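Local structure of suppressor of fused homolog (Drosophila melanogaster, 6LPH) at residues A[57-62]-A[124-129]; A[68-73]-A[113-118]; A[174-179]-A[228-233]; A[197-202]-A[217-222]. The protein probably sequesters DNA-binding transcription factors and binds nuclear localization sequences, and is represented here by its N-terminal part in complex with Fu. All coordinates share one frame; numbering follows the deposited sequence.

Overall arrangement
All four contacts gather round one mixed sheet. Contacts 1 and 2 sit toward one edge of it, about 7 Å apart between centres, on the neighbouring antiparallel strands 54-60 and 71-77; both are partly buried. Contacts 3 and 4, about 9 Å apart between centres, belong to the paired strands 172-186 and 189-199. Contact 4 is fully buried and wholly aliphatic, whereas contact 3 runs from a buried alanine-leucine pair to an exposed proline on a tryptophan face. Contact 1 joins a methionine to a proline-rich loop, and contact 2 alone is held by side-chain hydrogen bonds between its segments. Contacts 2 and 3 meet where His73 NE2 and Asp178 OD1 approach to 2.9 Å.

Contact 1. Residues A[57-62]-A[124-129]; sequences MYNYPG and KPQRPP
Met57 leaves strand 54-60 pointing at Pro128, and its side chain passes across the Pro128 ring, part of the proline-rich loop that connects helices 112-120 and 131-146. The first atom, Met57 CB, lies 4.0 Å from Pro128 CG at the tip of the pyrrolidine ring. Beyond it CG is anti to the carbonyl carbon (chi1 -52°), which carries the chain on past the ring. Met57 SD then packs against Pro128 CB at 4.0 Å, so two successive corners of the proline ring are touched by atoms from two places on the thioether chain. The sulfur also comes within 3.8 Å of Pro129 O, a carbonyl that accepts a hydrogen bond from Tyr74 OH. At chi3 (-77°) the chain bends, turning the terminal CE off the line of the preceding atoms. A flexible, apolar methionine suits this site, since it can mould itself to a rigid ring. Further along, Asn59 OD1 and Gln126 OE1 are 4.3 Å apart; both take hydrogen bonds from Lys110 NZ, which probably offsets the repulsion between the two amide oxygens. Met57 thus lies among Leu36 and Val38 of strand 36-40, the former also touching Pro128, and Tyr74 of strand 71-77, with an apolar side chain of the bound peptide packed against it.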
loop_
_atom_site.group_PDB
_atom_site.type_symbol
_atom_site.label_atom_id
_atom_site.label_comp_id
_atom_site.label_asym_id
_atom_site.label_seq_id
_atom_site.Cartn_x
_atom_site.Cartn_y
_atom_site.Cartn_z
ATOM N N MET A 57 -2.832 -8.684 3.763
ATOM C CA MET A 57 -3.628 -7.666 4.483
ATOM C C MET A 57 -3.556 -7.968 5.965
ATOM O O MET A 57 -3.849 -9.100 6.372
ATOM C CB MET A 57 -5.082 -7.723 3.996
ATOM C CG MET A 57 -5.196 -7.655 2.468
ATOM S SD MET A 57 -6.928 -7.413 1.951
ATOM C CE MET A 57 -7.535 -9.080 2.176
ATOM N N TYR A 58 -3.134 -6.989 6.772
ATOM C CA TYR A 58 -3.048 -7.195 8.211
ATOM C C TYR A 58 -3.904 -6.171 8.941
ATOM O O TYR A 58 -4.120 -5.077 8.441
ATOM C CB TYR A 58 -1.592 -7.023 8.687
ATOM C CG TYR A 58 -0.656 -8.134 8.293
ATOM C CD1 TYR A 58 0.110 -8.059 7.106
ATOM C CD2 TYR A 58 -0.526 -9.268 9.099
ATOM C CE1 TYR A 58 0.970 -9.087 6.739
ATOM C CE2 TYR A 58 0.365 -10.291 8.760
ATOM C CZ TYR A 58 1.105 -10.201 7.593
ATOM O OH TYR A 58 1.955 -11.234 7.259
ATOM N N ASN A 59 -4.369 -6.542 10.131
ATOM C CA ASN A 59 -4.956 -5.585 11.057
ATOM C C ASN A 59 -3.878 -5.046 11.951
ATOM O O ASN A 59 -3.091 -5.825 12.509
ATOM C CB ASN A 59 -6.009 -6.252 11.957
ATOM C CG ASN A 59 -6.680 -5.252 12.891
ATOM O OD1 ASN A 59 -7.384 -4.371 12.435
ATOM N ND2 ASN A 59 -6.448 -5.375 14.188
ATOM N N TYR A 60 -3.833 -3.727 12.104
ATOM C CA TYR A 60 -2.944 -3.126 13.099
ATOM C C TYR A 60 -3.792 -2.414 14.166
ATOM O O TYR A 60 -4.460 -1.432 13.848
ATOM C CB TYR A 60 -1.918 -2.154 12.471
ATOM C CG TYR A 60 -0.888 -1.766 13.511
ATOM C CD1 TYR A 60 -0.969 -0.544 14.188
ATOM C CD2 TYR A 60 0.153 -2.667 13.865
ATOM C CE1 TYR A 60 -0.029 -0.221 15.202
ATOM C CE2 TYR A 60 1.072 -2.355 14.866
ATOM C CZ TYR A 60 0.978 -1.138 15.531
ATOM O OH TYR A 60 1.900 -0.828 16.525
ATOM N N PRO A 61 -3.764 -2.900 15.433
ATOM C CA PRO A 61 -4.621 -2.318 16.465
ATOM C C PRO A 61 -4.342 -0.846 16.781
ATOM O O PRO A 61 -5.240 -0.144 17.273
ATOM C CB PRO A 61 -4.323 -3.202 17.714
ATOM C CG PRO A 61 -3.844 -4.505 17.153
ATOM C CD PRO A 61 -3.029 -4.083 15.938
ATOM N N GLY A 62 -3.116 -0.383 16.538
ATOM C CA GLY A 62 -2.779 1.012 16.826
ATOM C C GLY A 62 -1.656 1.101 17.841
ATOM O O GLY A 62 -1.105 0.068 18.265
ATOM N N LYS A 124 -17.763 -13.148 13.708
ATOM C CA LYS A 124 -16.599 -13.490 12.920
ATOM C C LYS A 124 -15.675 -12.276 12.722
ATOM O O LYS A 124 -16.129 -11.132 12.773
ATOM C CB LYS A 124 -17.034 -14.112 11.587
ATOM C CG LYS A 124 -17.703 -15.472 11.741
ATOM C CD LYS A 124 -17.165 -16.506 10.762
ATOM C CE LYS A 124 -15.687 -16.813 10.994
ATOM N NZ LYS A 124 -15.378 -17.417 12.323
ATOM N N PRO A 125 -14.374 -12.516 12.510
ATOM C CA PRO A 125 -13.468 -11.362 12.410
ATOM C C PRO A 125 -13.825 -10.492 11.192
ATOM O O PRO A 125 -14.002 -11.038 10.118
ATOM C CB PRO A 125 -12.084 -12.008 12.199
ATOM C CG PRO A 125 -12.257 -13.460 12.461
ATOM C CD PRO A 125 -13.695 -13.784 12.191
ATOM N N GLN A 126 -13.933 -9.171 11.368
ATOM C CA GLN A 126 -14.164 -8.223 10.262
ATOM C C GLN A 126 -13.117 -8.337 9.116
ATOM O O GLN A 126 -11.920 -8.407 9.349
ATOM C CB GLN A 126 -14.281 -6.785 10.814
ATOM C CG GLN A 126 -12.969 -6.020 10.957
ATOM C CD GLN A 126 -12.664 -5.498 12.365
ATOM O OE1 GLN A 126 -11.666 -4.757 12.588
ATOM N NE2 GLN A 126 -13.506 -5.890 13.336
ATOM N N ARG A 127 -13.584 -8.393 7.880
ATOM C CA ARG A 127 -12.714 -8.530 6.700
ATOM C C ARG A 127 -12.130 -7.151 6.303
ATOM O O ARG A 127 -12.846 -6.172 6.303
ATOM C CB ARG A 127 -13.553 -9.134 5.569
ATOM C CG ARG A 127 -12.792 -9.613 4.336
ATOM C CD ARG A 127 -13.362 -10.959 3.912
ATOM N NE ARG A 127 -13.448 -11.819 5.094
ATOM C CZ ARG A 127 -14.130 -12.950 5.172
ATOM N NH1 ARG A 127 -14.820 -13.400 4.126
ATOM N NH2 ARG A 127 -14.124 -13.629 6.311
ATOM N N PRO A 128 -10.826 -7.062 5.987
ATOM C CA PRO A 128 -10.299 -5.783 5.497
ATOM C C PRO A 128 -10.924 -5.451 4.143
ATOM O O PRO A 128 -11.255 -6.379 3.394
ATOM C CB PRO A 128 -8.804 -6.067 5.262
ATOM C CG PRO A 128 -8.515 -7.344 6.011
ATOM C CD PRO A 128 -9.795 -8.116 6.015
ATOM N N PRO A 129 -11.070 -4.153 3.814
ATOM C CA PRO A 129 -11.462 -3.794 2.446
ATOM C C PRO A 129 -10.425 -4.303 1.458
ATOM O O PRO A 129 -9.227 -4.378 1.793
ATOM C CB PRO A 129 -11.454 -2.269 2.461
ATOM C CG PRO A 129 -11.460 -1.859 3.884
ATOM C CD PRO A 129 -10.785 -2.964 4.635
#

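Contact 2. Residues A[68-73]-A[113-118]; sequences VPPHWH and IELKQQ
Trp72 and Glu114 join strand 71-77 to helix 112-120 through hydrogen bonding. The indole Trp72 NE1 donates to Glu114 OE2 at 2.9 Å, meeting the oxygen from above the carboxylate plane, and a weak second bond runs to Glu114 OE1 at 3.4 Å. Ring and carboxylate are turned 58° against each other, so the acid spans the nitrogen at the indole edge without lying flat on it. Its extended chain brings the acid group across from the helix. Glu114 OE1 also accepts the backbone N-H of Thr111, which holds the carboxylate at the N-terminal end of the helix. Lys110 makes a cation-pi contact with the Trp72 ring. Within segment 68-73, His71 ND1 donates to Pro69 O at 2.8 Å, almost straight at 175° and in the ring plane, while its NE2 is engaged by Arg107. Apolar contact is confined to Pro70 CG and Leu115 CD2, 3.7 Å apart, with the two side chains crossing at about a right angle; the rigid proline gives the leucine methyl a firm surface. Strand 71-77 belongs to an antiparallel meander with strands 54-60 and 97-109, and helix 112-120, which follows the last of these, packs back on the strand beside it.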
loop_
_atom_site.group_PDB
_atom_site.type_symbol
_atom_site.label_atom_id
_atom_site.label_comp_id
_atom_site.label_asym_id
_atom_site.label_seq_id
_atom_site.Cartn_x
_atom_site.Cartn_y
_atom_site.Cartn_z
ATOM N N VAL A 68 -0.772 6.275 16.367
ATOM C CA VAL A 68 -1.162 5.354 15.306
ATOM C C VAL A 68 -2.576 4.837 15.577
ATOM O O VAL A 68 -2.806 4.168 16.589
ATOM C CB VAL A 68 -0.173 4.187 15.169
ATOM C CG1 VAL A 68 -0.519 3.346 13.935
ATOM C CG2 VAL A 68 1.256 4.720 15.082
ATOM N N PRO A 69 -3.537 5.174 14.693
ATOM C CA PRO A 69 -4.902 4.717 14.888
ATOM C C PRO A 69 -5.011 3.260 14.393
ATOM O O PRO A 69 -4.105 2.760 13.692
ATOM C CB PRO A 69 -5.691 5.646 13.946
ATOM C CG PRO A 69 -4.769 5.750 12.756
ATOM C CD PRO A 69 -3.386 5.871 13.393
ATOM N N PRO A 70 -6.097 2.573 14.760
ATOM C CA PRO A 70 -6.307 1.238 14.186
ATOM C C PRO A 70 -6.478 1.349 12.687
ATOM O O PRO A 70 -7.122 2.304 12.200
ATOM C CB PRO A 70 -7.616 0.750 14.815
ATOM C CG PRO A 70 -8.112 1.852 15.685
ATOM C CD PRO A 70 -7.158 2.991 15.706
ATOM N N HIS A 71 -5.898 0.396 11.958
ATOM C CA HIS A 71 -5.930 0.471 10.511
ATOM C C HIS A 71 -5.655 -0.866 9.873
ATOM O O HIS A 71 -5.282 -1.845 10.552
ATOM C CB HIS A 71 -4.967 1.548 10.015
ATOM C CG HIS A 71 -3.491 1.250 10.272
ATOM N ND1 HIS A 71 -2.851 1.611 11.421
ATOM C CD2 HIS A 71 -2.525 0.690 9.451
ATOM C CE1 HIS A 71 -1.553 1.261 11.342
ATOM N NE2 HIS A 71 -1.355 0.678 10.143
ATOM N N TRP A 72 -5.868 -0.903 8.558
ATOM C CA TRP A 72 -5.548 -2.044 7.729
ATOM C C TRP A 72 -4.219 -1.805 7.048
ATOM O O TRP A 72 -3.995 -0.713 6.524
ATOM C CB TRP A 72 -6.618 -2.156 6.671
ATOM C CG TRP A 72 -8.027 -2.289 7.209
ATOM C CD1 TRP A 72 -9.093 -1.398 7.057
ATOM C CD2 TRP A 72 -8.568 -3.402 7.964
ATOM N NE1 TRP A 72 -10.247 -1.895 7.655
ATOM C CE2 TRP A 72 -9.993 -3.086 8.221
ATOM C CE3 TRP A 72 -8.052 -4.586 8.442
ATOM C CZ2 TRP A 72 -10.809 -3.936 8.933
ATOM C CZ3 TRP A 72 -8.906 -5.437 9.172
ATOM C CH2 TRP A 72 -10.238 -5.121 9.392
ATOM N N HIS A 73 -3.324 -2.800 7.039
ATOM C CA HIS A 73 -1.953 -2.633 6.465
ATOM C C HIS A 73 -1.807 -3.604 5.292
ATOM O O HIS A 73 -1.988 -4.835 5.461
ATOM C CB HIS A 73 -0.941 -2.917 7.549
ATOM C CG HIS A 73 0.506 -2.654 7.178
ATOM N ND1 HIS A 73 1.527 -3.183 7.898
ATOM C CD2 HIS A 73 1.096 -1.895 6.166
ATOM C CE1 HIS A 73 2.717 -2.785 7.388
ATOM N NE2 HIS A 73 2.469 -1.980 6.341
ATOM N N ILE A 113 -17.902 3.331 10.908
ATOM C CA ILE A 113 -18.735 2.131 10.773
ATOM C C ILE A 113 -17.968 0.853 11.178
ATOM O O ILE A 113 -18.447 0.074 12.018
ATOM C CB ILE A 113 -19.422 2.066 9.371
ATOM C CG1 ILE A 113 -19.259 0.706 8.681
ATOM C CG2 ILE A 113 -18.855 3.134 8.439
ATOM C CD1 ILE A 113 -19.969 -0.451 9.345
ATOM N N GLU A 114 -16.778 0.664 10.604
ATOM C CA GLU A 114 -15.901 -0.460 10.929
ATOM C C GLU A 114 -15.525 -0.515 12.410
ATOM O O GLU A 114 -15.417 -1.598 12.984
ATOM C CB GLU A 114 -14.607 -0.382 10.107
ATOM C CG GLU A 114 -14.730 -0.804 8.644
ATOM C CD GLU A 114 -13.427 -0.625 7.855
ATOM O OE1 GLU A 114 -12.735 0.404 8.031
ATOM O OE2 GLU A 114 -13.094 -1.511 7.036
ATOM N N LEU A 115 -15.302 0.652 13.014
ATOM C CA LEU A 115 -14.835 0.723 14.400
ATOM C C LEU A 115 -15.906 0.291 15.397
ATOM O O LEU A 115 -15.587 -0.265 16.453
ATOM C CB LEU A 115 -14.259 2.110 14.732
ATOM C CG LEU A 115 -12.811 2.297 14.218
ATOM C CD1 LEU A 115 -12.430 3.766 14.067
ATOM C CD2 LEU A 115 -11.780 1.569 15.081
ATOM N N LYS A 116 -17.172 0.511 15.046
ATOM C CA LYS A 116 -18.269 0.143 15.939
ATOM C C LYS A 116 -18.581 -1.365 15.934
ATOM O O LYS A 116 -19.268 -1.866 16.835
ATOM C CB LYS A 116 -19.525 0.975 15.653
ATOM N N GLN A 117 -18.060 -2.079 14.936
ATOM C CA GLN A 117 -18.284 -3.526 14.811
ATOM C C GLN A 117 -17.387 -4.417 15.691
ATOM O O GLN A 117 -17.907 -5.226 16.459
ATOM C CB GLN A 117 -18.205 -3.963 13.337
ATOM C CG GLN A 117 -19.549 -4.264 12.689
ATOM C CD GLN A 117 -20.309 -3.019 12.256
ATOM O OE1 GLN A 117 -20.387 -2.717 11.064
ATOM N NE2 GLN A 117 -20.882 -2.296 13.221
ATOM N N GLN A 118 -16.061 -4.250 15.594
ATOM C CA GLN A 118 -15.047 -5.190 16.165
ATOM C C GLN A 118 -14.887 -5.279 17.708
ATOM O O GLN A 118 -14.055 -6.058 18.247
ATOM C CB GLN A 118 -13.664 -4.926 15.520
ATOM C CG GLN A 118 -12.660 -4.103 16.339
ATOM C CD GLN A 118 -12.297 -2.742 15.744
ATOM O OE1 GLN A 118 -11.292 -2.133 16.136
ATOM N NE2 GLN A 118 -13.105 -2.258 14.803
#

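Contact 3. Residues A[174-179]-A[228-233]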
loop_
_atom_site.group_PDB
_atom_site.type_symbol
_atom_site.label_atom_id
_atom_site.label_comp_id
_atom_site.label_asym_id
_atom_site.label_seq_id
_atom_site.Cartn_x
_atom_site.Cartn_y
_atom_site.Cartn_z
ATOM N N LEU A 174 1.688 10.338 -2.010
ATOM C CA LEU A 174 3.134 10.563 -1.730
ATOM C C LEU A 174 3.694 9.247 -1.316
ATOM O O LEU A 174 2.931 8.363 -0.943
ATOM C CB LEU A 174 3.402 11.604 -0.615
ATOM C CG LEU A 174 2.792 12.990 -0.836
ATOM C CD1 LEU A 174 3.175 13.986 0.281
ATOM C CD2 LEU A 174 3.226 13.491 -2.210
ATOM N N VAL A 175 5.033 9.129 -1.369
ATOM C CA VAL A 175 5.742 7.894 -1.028
ATOM C C VAL A 175 6.637 8.104 0.196
ATOM O O VAL A 175 7.485 8.993 0.222
ATOM C CB VAL A 175 6.589 7.359 -2.207
ATOM C CG1 VAL A 175 7.289 6.039 -1.832
ATOM C CG2 VAL A 175 5.711 7.166 -3.440
ATOM N N ALA A 176 6.397 7.296 1.228
ATOM C CA ALA A 176 7.168 7.358 2.468
ATOM C C ALA A 176 7.804 6.008 2.728
ATOM O O ALA A 176 7.413 5.003 2.111
ATOM C CB ALA A 176 6.260 7.759 3.643
ATOM N N GLN A 177 8.804 5.981 3.613
ATOM C CA GLN A 177 9.355 4.710 4.038
ATOM C C GLN A 177 8.350 4.114 5.024
ATOM O O GLN A 177 7.894 4.810 5.918
ATOM C CB GLN A 177 10.705 4.877 4.721
ATOM C CG GLN A 177 11.276 3.508 5.080
ATOM C CD GLN A 177 12.612 3.610 5.750
ATOM O OE1 GLN A 177 12.988 4.658 6.274
ATOM N NE2 GLN A 177 13.339 2.528 5.738
ATOM N N ASP A 178 7.987 2.853 4.836
ATOM C CA ASP A 178 7.144 2.147 5.807
ATOM C C ASP A 178 7.823 2.123 7.196
ATOM O O ASP A 178 8.900 1.565 7.340
ATOM C CB ASP A 178 6.805 0.717 5.306
ATOM C CG ASP A 178 5.766 0.033 6.178
ATOM O OD1 ASP A 178 4.680 -0.269 5.640
ATOM O OD2 ASP A 178 6.017 -0.182 7.397
ATOM N N PRO A 179 7.184 2.729 8.215
ATOM C CA PRO A 179 7.800 2.895 9.536
ATOM C C PRO A 179 8.095 1.562 10.253
ATOM O O PRO A 179 9.045 1.478 11.028
ATOM C CB PRO A 179 6.745 3.713 10.318
ATOM C CG PRO A 179 5.447 3.397 9.646
ATOM C CD PRO A 179 5.775 3.183 8.190
ATOM N N ASP A 228 2.095 9.472 13.346
ATOM C CA ASP A 228 3.489 9.063 13.109
ATOM C C ASP A 228 3.675 8.147 11.905
ATOM O O ASP A 228 4.678 8.253 11.177
ATOM C CB ASP A 228 3.952 8.259 14.310
ATOM C CG ASP A 228 5.176 8.791 14.921
ATOM O OD1 ASP A 228 6.168 8.988 14.168
ATOM O OD2 ASP A 228 5.150 9.005 16.175
ATOM N N TRP A 229 2.726 7.229 11.699
ATOM C CA TRP A 229 2.887 6.215 10.653
ATOM C C TRP A 229 2.165 6.495 9.374
ATOM O O TRP A 229 2.038 5.592 8.537
ATOM C CB TRP A 229 2.453 4.853 11.163
ATOM C CG TRP A 229 3.413 4.216 12.126
ATOM C CD1 TRP A 229 4.497 4.799 12.792
ATOM C CD2 TRP A 229 3.355 2.841 12.615
ATOM N NE1 TRP A 229 5.099 3.894 13.620
ATOM C CE2 TRP A 229 4.468 2.696 13.564
ATOM C CE3 TRP A 229 2.516 1.751 12.372
ATOM C CZ2 TRP A 229 4.718 1.492 14.226
ATOM C CZ3 TRP A 229 2.786 0.537 13.040
ATOM C CH2 TRP A 229 3.854 0.421 13.944
ATOM N N LEU A 230 1.697 7.737 9.212
ATOM C CA LEU A 230 1.129 8.219 7.941
ATOM C C LEU A 230 -0.005 7.315 7.438
ATOM O O LEU A 230 0.006 6.832 6.317
ATOM C CB LEU A 230 2.237 8.407 6.886
ATOM C CG LEU A 230 3.227 9.549 7.191
ATOM C CD1 LEU A 230 4.471 9.498 6.302
ATOM C CD2 LEU A 230 2.553 10.918 7.118
ATOM N N VAL A 231 -0.983 7.081 8.302
ATOM C CA VAL A 231 -2.142 6.310 7.929
ATOM C C VAL A 231 -3.026 7.183 7.040
ATOM O O VAL A 231 -3.278 8.354 7.347
ATOM C CB VAL A 231 -2.910 5.848 9.187
ATOM C CG1 VAL A 231 -4.274 5.234 8.824
ATOM C CG2 VAL A 231 -2.043 4.870 9.987
ATOM N N THR A 232 -3.491 6.608 5.944
ATOM C CA THR A 232 -4.444 7.318 5.067
ATOM C C THR A 232 -5.900 7.147 5.516
ATOM O O THR A 232 -6.369 6.012 5.653
ATOM C CB THR A 232 -4.322 6.791 3.632
ATOM O OG1 THR A 232 -2.983 6.993 3.179
ATOM C CG2 THR A 232 -5.326 7.495 2.680
ATOM N N ASN A 233 -6.598 8.279 5.737
ATOM C CA ASN A 233 -8.014 8.282 6.090
ATOM C C ASN A 233 -8.813 8.846 4.899
ATOM O O ASN A 233 -8.737 10.036 4.617
ATOM C CB ASN A 233 -8.264 9.124 7.365
ATOM C CG ASN A 233 -9.740 9.414 7.589
ATOM O OD1 ASN A 233 -10.614 8.704 7.091
ATOM N ND2 ASN A 233 -10.028 10.501 8.329
#
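Pro179 stands almost upright on one face of the Trp229 indole, its CB-CG edge turned to the ring. The CG atom sits 3.5 Å from the centroid of the five-membered ring and 21° off its normal, a CH-pi contact in which the weakly polarised C-H bonds of proline meet the pi electrons. It is displaced toward the rim, with Pro179 CG only 3.3 Å from Trp229 CG. Alongside it, Pro179 CB leans over the CD1 corner at 3.5 Å, so the proline covers the pyrrole half of the indole. Trp229 CG is anti to the carbonyl carbon (chi1 -74°), and with chi2 at 13° the indole presents this face to the proline. The second pair is simpler: a methyl meets a methyl where Ala176 CB faces Leu230 CD1 at 3.6 Å. Alanine's short side chain leaves room for the leucine to come close to the strand. Strand 172-186 forms an antiparallel pair with strand 189-199, and the irregular segment 228-233, downstream of helix 201-219, is laid against this part of the sheet. Gln195 connects the two partners, bonding through its backbone to Ala176 and through its NE2 to Trp229 O. Leu230 takes left-handed helical backbone angles, so the chain changes direction right after the tryptophan; its side chain points toward strand 172-186 and also packs on Leu219. Around the indole stand Arg107 and Val68, and the Tyr60 ring meets it obliquely.

Contact 4. Residues A[197-202]-A[217-222]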
loop_
_atom_site.group_PDB
_atom_site.type_symbol
_atom_site.label_atom_id
_atom_site.label_comp_id
_atom_site.label_asym_id
_atom_site.label_seq_id
_atom_site.Cartn_x
_atom_site.Cartn_y
_atom_site.Cartn_z
ATOM N N VAL A 197 0.914 7.047 0.515
ATOM C CA VAL A 197 0.099 7.904 1.423
ATOM C C VAL A 197 -0.839 8.757 0.581
ATOM O O VAL A 197 -0.375 9.513 -0.256
ATOM C CB VAL A 197 0.988 8.831 2.298
ATOM C CG1 VAL A 197 0.163 9.703 3.266
ATOM C CG2 VAL A 197 1.995 8.020 3.074
ATOM N N GLY A 198 -2.150 8.655 0.816
ATOM C CA GLY A 198 -3.099 9.463 0.049
ATOM C C GLY A 198 -3.037 10.901 0.541
ATOM O O GLY A 198 -2.937 11.147 1.744
ATOM N N VAL A 199 -3.090 11.851 -0.389
ATOM C CA VAL A 199 -2.979 13.276 -0.074
ATOM C C VAL A 199 -3.974 14.144 -0.880
ATOM O O VAL A 199 -4.489 13.739 -1.955
ATOM C CB VAL A 199 -1.532 13.835 -0.265
ATOM C CG1 VAL A 199 -0.552 13.181 0.713
ATOM C CG2 VAL A 199 -1.042 13.671 -1.707
ATOM N N PHE A 200 -4.182 15.357 -0.376
ATOM C CA PHE A 200 -5.034 16.380 -1.010
ATOM C C PHE A 200 -4.280 16.971 -2.187
ATOM O O PHE A 200 -3.030 16.808 -2.327
ATOM C CB PHE A 200 -5.343 17.520 -0.009
ATOM C CG PHE A 200 -6.481 17.233 0.934
ATOM C CD1 PHE A 200 -7.610 18.053 0.940
ATOM C CD2 PHE A 200 -6.416 16.164 1.853
ATOM C CE1 PHE A 200 -8.665 17.795 1.817
ATOM C CE2 PHE A 200 -7.475 15.904 2.726
ATOM C CZ PHE A 200 -8.607 16.716 2.697
ATOM N N ASP A 201 -5.035 17.651 -3.028
ATOM C CA ASP A 201 -4.470 18.360 -4.167
ATOM C C ASP A 201 -3.401 19.343 -3.731
ATOM O O ASP A 201 -2.358 19.396 -4.374
ATOM C CB ASP A 201 -5.541 19.136 -4.949
ATOM C CG ASP A 201 -6.434 18.235 -5.809
ATOM O OD1 ASP A 201 -6.387 16.994 -5.704
ATOM O OD2 ASP A 201 -7.227 18.792 -6.597
ATOM N N ASP A 202 -3.660 20.134 -2.676
ATOM C CA ASP A 202 -2.666 21.141 -2.258
ATOM C C ASP A 202 -1.409 20.489 -1.667
ATOM O O ASP A 202 -0.292 20.974 -1.877
ATOM C CB ASP A 202 -3.251 22.245 -1.338
ATOM C CG ASP A 202 -3.844 21.706 -0.024
ATOM O OD1 ASP A 202 -4.048 20.483 0.110
ATOM O OD2 ASP A 202 -4.133 22.523 0.880
ATOM N N ASN A 217 6.503 15.136 6.552
ATOM C CA ASN A 217 6.856 15.518 7.906
ATOM C C ASN A 217 5.750 16.317 8.559
ATOM O O ASN A 217 5.471 16.110 9.758
ATOM C CB ASN A 217 8.148 16.328 7.942
ATOM C CG ASN A 217 9.391 15.456 7.925
ATOM O OD1 ASN A 217 9.343 14.273 8.281
ATOM N ND2 ASN A 217 10.523 16.039 7.512
ATOM N N PHE A 218 5.114 17.203 7.777
ATOM C CA PHE A 218 3.948 17.970 8.260
ATOM C C PHE A 218 2.802 17.038 8.644
ATOM O O PHE A 218 2.213 17.187 9.718
ATOM C CB PHE A 218 3.419 18.948 7.195
ATOM C CG PHE A 218 4.309 20.132 6.927
ATOM C CD1 PHE A 218 5.220 20.605 7.891
ATOM C CD2 PHE A 218 4.210 20.808 5.695
ATOM C CE1 PHE A 218 6.024 21.717 7.625
ATOM C CE2 PHE A 218 5.003 21.927 5.431
ATOM C CZ PHE A 218 5.918 22.367 6.391
ATOM N N LEU A 219 2.484 16.090 7.753
ATOM C CA LEU A 219 1.403 15.110 7.966
ATOM C C LEU A 219 1.573 14.250 9.220
ATOM O O LEU A 219 0.590 13.909 9.888
ATOM C CB LEU A 219 1.244 14.212 6.729
ATOM C CG LEU A 219 0.826 14.895 5.410
ATOM C CD1 LEU A 219 0.991 13.939 4.232
ATOM C CD2 LEU A 219 -0.616 15.379 5.483
ATOM N N ARG A 220 2.823 13.929 9.546
ATOM C CA ARG A 220 3.141 13.059 10.678
ATOM C C ARG A 220 2.872 13.681 12.033
ATOM O O ARG A 220 2.852 12.962 13.042
ATOM C CB ARG A 220 4.626 12.672 10.674
ATOM C CG ARG A 220 5.031 11.567 9.736
ATOM C CD ARG A 220 6.550 11.329 9.841
ATOM N NE ARG A 220 7.018 10.352 8.838
ATOM C CZ ARG A 220 7.796 10.620 7.777
ATOM N NH1 ARG A 220 8.228 11.853 7.519
ATOM N NH2 ARG A 220 8.138 9.647 6.937
ATOM N N GLN A 221 2.687 15.001 12.050
ATOM C CA GLN A 221 2.685 15.810 13.277
ATOM C C GLN A 221 1.394 15.698 14.072
ATOM O O GLN A 221 1.370 15.994 15.253
ATOM C CB GLN A 221 2.839 17.281 12.892
ATOM C CG GLN A 221 3.943 18.009 13.596
ATOM C CD GLN A 221 5.272 17.792 12.916
ATOM O OE1 GLN A 221 5.783 18.684 12.235
ATOM N NE2 GLN A 221 5.836 16.602 13.082
ATOM N N ASP A 222 0.304 15.333 13.408
ATOM C CA ASP A 222 -0.971 15.225 14.084
ATOM C C ASP A 222 -1.686 13.963 13.658
ATOM O O ASP A 222 -1.558 13.541 12.513
ATOM C CB ASP A 222 -1.842 16.446 13.771
ATOM C CG ASP A 222 -2.991 16.597 14.762
ATOM O OD1 ASP A 222 -2.845 17.365 15.744
ATOM O OD2 ASP A 222 -4.025 15.916 14.587
#
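Val199 and Leu219 mark the closest passage of the two backbones, their CA atoms 9.3 Å apart, a spacing that leaves room for a layer of aliphatic side chains. Segment 197-202 is the end of strand 189-199 followed by the start of helix 201-219, with Phe200 at the N-cap position; segment 217-222 is the last part of that helix and a type I beta turn from Leu219 to Asp222; just ahead of it Gln221 N bonds to Phe218 O at 3.2 Å. Phenylalanine has no polar group with which to cap, but Glu203 OE2 reaches back and bonds to Phe200 N. Together the strand and helix make a beta-alpha unit, the helix folding back so that its final turn lies over the strand that led into it. Because alternate strand residues face the same way, Val197 and Val199 both point at Leu219, while Gly198 sits between them with its N bonded to Thr232 OG1. The leucine uses one branch for both valines: CD1 is 3.9 Å from Val199 CG1 and 4.4 Å from Val197 CG1. Val199 has CG1 anti to its carbonyl carbon (chi1 -64°), which brings that methyl to face the leucine, and the two side chains cross at about a right angle. Beta-branched valines suit an extended strand, and the longer leucine bridges the gap from the helix. Val240 of helix 240-243 also packs on Leu219, and its carbonyl O accepts a bond from Thr225 OG1.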